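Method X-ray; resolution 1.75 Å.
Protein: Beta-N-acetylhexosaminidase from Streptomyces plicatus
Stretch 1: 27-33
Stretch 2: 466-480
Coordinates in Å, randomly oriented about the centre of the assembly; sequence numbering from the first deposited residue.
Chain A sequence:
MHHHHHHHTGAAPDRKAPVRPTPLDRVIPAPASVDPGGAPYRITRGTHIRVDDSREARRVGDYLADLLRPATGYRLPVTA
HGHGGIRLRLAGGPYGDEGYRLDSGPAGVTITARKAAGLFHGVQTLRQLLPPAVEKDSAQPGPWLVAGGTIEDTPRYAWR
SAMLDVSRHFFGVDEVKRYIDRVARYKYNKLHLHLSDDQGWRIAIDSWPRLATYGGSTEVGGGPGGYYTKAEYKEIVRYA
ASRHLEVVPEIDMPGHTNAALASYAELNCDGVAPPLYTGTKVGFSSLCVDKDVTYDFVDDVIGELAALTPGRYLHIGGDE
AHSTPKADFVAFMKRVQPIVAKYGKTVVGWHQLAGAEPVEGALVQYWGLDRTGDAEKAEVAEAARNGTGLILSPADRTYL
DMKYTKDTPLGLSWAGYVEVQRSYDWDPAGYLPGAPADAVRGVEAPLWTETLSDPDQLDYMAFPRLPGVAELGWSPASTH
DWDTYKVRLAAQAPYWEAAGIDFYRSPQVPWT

Stretch 1 27-33: VIPAPAS
Stretch 2, residues 466-480: LPGVAELGWSPASTH

Residues 466-474 form the end of a helix that begins earlier in the chain; Ser 475 (phi/psi -69/153°) is the first residue to leave helical geometry, and Pro 476 (-68/147°) stays extended before a 3-10 turn at 477-479. Stretch 1 is irregular and largely extended from Val 27 (-141/158°) to Pro 31 (-72/153°), with a cis peptide between Ile 28 and Pro 29; Ala 32 turns to -60/-36°. The two run in the same sense: CA of Pro 29 lies 4.2 Å from CA of Glu 471, CA of Ala 30 5.6 Å from CA of Ser 475, and CA of Ala 32 6.0 Å from CA of Pro 476.

Two hydrogen bonds hold Ala 30 by its backbone. Ala 30 N donates to OE1 of Glu 471 (2.9 Å, N-H...O angle 142°), whose side chain starts sideways (chi1 175°, chi2 149° between wells, chi3 -45°) but its end comes nearer, placing OE1 beside Ala 30. Ala 30 O accepts from OG of Ser 475 (2.7 Å; chi1 -55°, m). Ser 475 OG also lies 2.9 Å from Ala 30 N, but the angle is poor and the pair is not hydrogen-bonded.

Four apolar side-chain contacts accompany these hydrogen bonds. Ile 28 (chi1 m, chi2 t) sets CG2 3.8 Å from CB of Pro 467. The CA-to-CB bond of Pro 29 (C-gamma exo) points toward the other stretch, its CG 4.2 Å from CB of Ala 470 and its CB 3.7 Å from CD1 of Trp 474 (chi1 t, chi2 -73°); Ala 30 O approaches that indole at its edge, 4.0 Å from CD1. CB of Ala 32 meets CG of Pro 476 at 3.8 Å. Thr 479 OG1 (chi1 65°, p) donates a hydrogen bond to O of Pro 476 (2.7 Å); the same OG1 lies 3.8 Å from CB of Ala 30.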

# COMPACT_ATOMS: atom_id res chain seq x y z
N VAL A 27 -8.43 11.51 13.73
CA VAL A 27 -7.99 10.24 13.14
C VAL A 27 -7.58 10.45 11.69
O VAL A 27 -8.00 11.42 11.05
CB VAL A 27 -9.11 9.18 13.19
CG1 VAL A 27 -9.71 9.09 14.58
CG2 VAL A 27 -10.17 9.50 12.18
N ILE A 28 -6.75 9.55 11.18
CA ILE A 28 -6.29 9.62 9.80
C ILE A 28 -6.54 8.26 9.17
O ILE A 28 -6.15 7.24 9.73
CB ILE A 28 -4.77 9.92 9.71
CG1 ILE A 28 -4.46 11.27 10.36
CG2 ILE A 28 -4.33 9.92 8.25
CD1 ILE A 28 -2.97 11.56 10.49
N PRO A 29 -7.21 8.21 8.00
CA PRO A 29 -7.75 9.33 7.22
C PRO A 29 -8.89 10.06 7.93
O PRO A 29 -9.59 9.49 8.77
CB PRO A 29 -8.25 8.66 5.94
CG PRO A 29 -7.38 7.45 5.82
CD PRO A 29 -7.30 6.96 7.24
N ALA A 30 -9.10 11.33 7.58
CA ALA A 30 -10.19 12.09 8.17
C ALA A 30 -11.48 11.37 7.77
O ALA A 30 -11.68 11.03 6.61
CB ALA A 30 -10.19 13.51 7.60
N PRO A 31 -12.37 11.10 8.74
CA PRO A 31 -13.62 10.41 8.38
C PRO A 31 -14.55 11.34 7.61
O PRO A 31 -14.50 12.56 7.77
CB PRO A 31 -14.20 10.01 9.74
CG PRO A 31 -13.00 9.93 10.63
CD PRO A 31 -12.20 11.13 10.20
N ALA A 32 -15.41 10.75 6.77
CA ALA A 32 -16.35 11.52 5.96
C ALA A 32 -17.29 12.36 6.82
O ALA A 32 -17.65 13.48 6.46
CB ALA A 32 -17.14 10.59 5.07
N SER A 33 -17.69 11.81 7.96
CA SER A 33 -18.60 12.51 8.87
C SER A 33 -18.30 12.18 10.32
O SER A 33 -18.21 11.01 10.70
CB SER A 33 -20.05 12.12 8.56
OG SER A 33 -20.93 12.71 9.50
N LEU A 466 3.23 8.26 4.93
CA LEU A 466 2.31 7.17 4.61
C LEU A 466 0.84 7.45 4.94
O LEU A 466 -0.05 7.20 4.12
CB LEU A 466 2.76 5.88 5.31
CG LEU A 466 1.97 4.61 5.01
CD1 LEU A 466 2.21 4.18 3.57
CD2 LEU A 466 2.39 3.51 5.97
N PRO A 467 0.55 7.97 6.14
CA PRO A 467 -0.85 8.25 6.49
C PRO A 467 -1.48 9.30 5.58
O PRO A 467 -2.68 9.24 5.27
CB PRO A 467 -0.76 8.75 7.94
CG PRO A 467 0.49 8.11 8.46
CD PRO A 467 1.44 8.23 7.29
N GLY A 468 -0.67 10.26 5.15
CA GLY A 468 -1.16 11.33 4.29
C GLY A 468 -1.68 10.84 2.95
O GLY A 468 -2.72 11.30 2.47
N VAL A 469 -0.95 9.92 2.32
CA VAL A 469 -1.38 9.40 1.02
C VAL A 469 -2.65 8.58 1.20
O VAL A 469 -3.52 8.55 0.32
CB VAL A 469 -0.28 8.54 0.38
CG1 VAL A 469 -0.71 8.10 -1.02
CG2 VAL A 469 1.02 9.34 0.31
N ALA A 470 -2.77 7.91 2.34
CA ALA A 470 -3.96 7.12 2.63
C ALA A 470 -5.15 8.06 2.72
O ALA A 470 -6.24 7.74 2.24
CB ALA A 470 -3.78 6.36 3.95
N GLU A 471 -4.95 9.23 3.33
CA GLU A 471 -6.03 10.20 3.46
C GLU A 471 -6.47 10.70 2.08
O GLU A 471 -7.66 10.84 1.82
CB GLU A 471 -5.62 11.39 4.33
CG GLU A 471 -6.69 12.48 4.37
CD GLU A 471 -6.72 13.25 5.68
OE1 GLU A 471 -6.64 12.60 6.74
OE2 GLU A 471 -6.83 14.49 5.64
N LEU A 472 -5.51 10.96 1.20
CA LEU A 472 -5.85 11.43 -0.13
C LEU A 472 -6.72 10.40 -0.84
O LEU A 472 -7.62 10.75 -1.60
CB LEU A 472 -4.59 11.70 -0.95
CG LEU A 472 -3.69 12.83 -0.45
CD1 LEU A 472 -2.49 12.98 -1.38
CD2 LEU A 472 -4.48 14.13 -0.42
N GLY A 473 -6.47 9.12 -0.57
CA GLY A 473 -7.25 8.09 -1.21
C GLY A 473 -8.61 7.86 -0.57
O GLY A 473 -9.56 7.51 -1.25
N TRP A 474 -8.70 8.09 0.74
CA TRP A 474 -9.93 7.85 1.47
C TRP A 474 -10.88 9.01 1.77
O TRP A 474 -12.09 8.93 1.50
CB TRP A 474 -9.59 7.13 2.79
CG TRP A 474 -10.78 6.84 3.66
CD1 TRP A 474 -11.51 7.74 4.39
CD2 TRP A 474 -11.42 5.57 3.84
NE1 TRP A 474 -12.57 7.11 5.00
CE2 TRP A 474 -12.54 5.78 4.68
CE3 TRP A 474 -11.16 4.28 3.37
CZ2 TRP A 474 -13.39 4.74 5.06
CZ3 TRP A 474 -12.01 3.24 3.75
CH2 TRP A 474 -13.12 3.48 4.59
N SER A 475 -10.33 10.08 2.33
CA SER A 475 -11.13 11.24 2.76
C SER A 475 -11.76 12.11 1.69
O SER A 475 -11.28 12.21 0.56
CB SER A 475 -10.28 12.11 3.68
OG SER A 475 -9.78 11.35 4.77
N PRO A 476 -12.89 12.77 2.04
CA PRO A 476 -13.58 13.65 1.10
C PRO A 476 -12.71 14.87 0.84
O PRO A 476 -11.98 15.32 1.71
CB PRO A 476 -14.86 14.02 1.86
CG PRO A 476 -15.07 12.85 2.78
CD PRO A 476 -13.68 12.59 3.27
N ALA A 477 -12.79 15.42 -0.37
CA ALA A 477 -11.99 16.59 -0.71
C ALA A 477 -12.27 17.72 0.28
O ALA A 477 -11.36 18.48 0.63
CB ALA A 477 -12.31 17.04 -2.13
N SER A 478 -13.51 17.83 0.73
CA SER A 478 -13.89 18.88 1.66
C SER A 478 -13.15 18.85 3.00
O SER A 478 -13.09 19.87 3.69
CB SER A 478 -15.40 18.83 1.92
OG SER A 478 -15.79 17.60 2.51
N THR A 479 -12.58 17.70 3.35
CA THR A 479 -11.85 17.60 4.62
C THR A 479 -10.36 17.89 4.46
O THR A 479 -9.64 17.99 5.46
CB THR A 479 -11.98 16.19 5.24
OG1 THR A 479 -11.35 15.23 4.38
CG2 THR A 479 -13.45 15.82 5.42
N HIS A 480 -9.91 18.02 3.22
CA HIS A 480 -8.49 18.28 2.96
C HIS A 480 -8.05 19.69 3.36
O HIS A 480 -8.60 20.68 2.88
CB HIS A 480 -8.19 18.04 1.48
CG HIS A 480 -6.73 18.11 1.15
ND1 HIS A 480 -6.07 19.31 0.95
CD2 HIS A 480 -5.80 17.14 1.01
CE1 HIS A 480 -4.79 19.06 0.70
NE2 HIS A 480 -4.60 17.76 0.74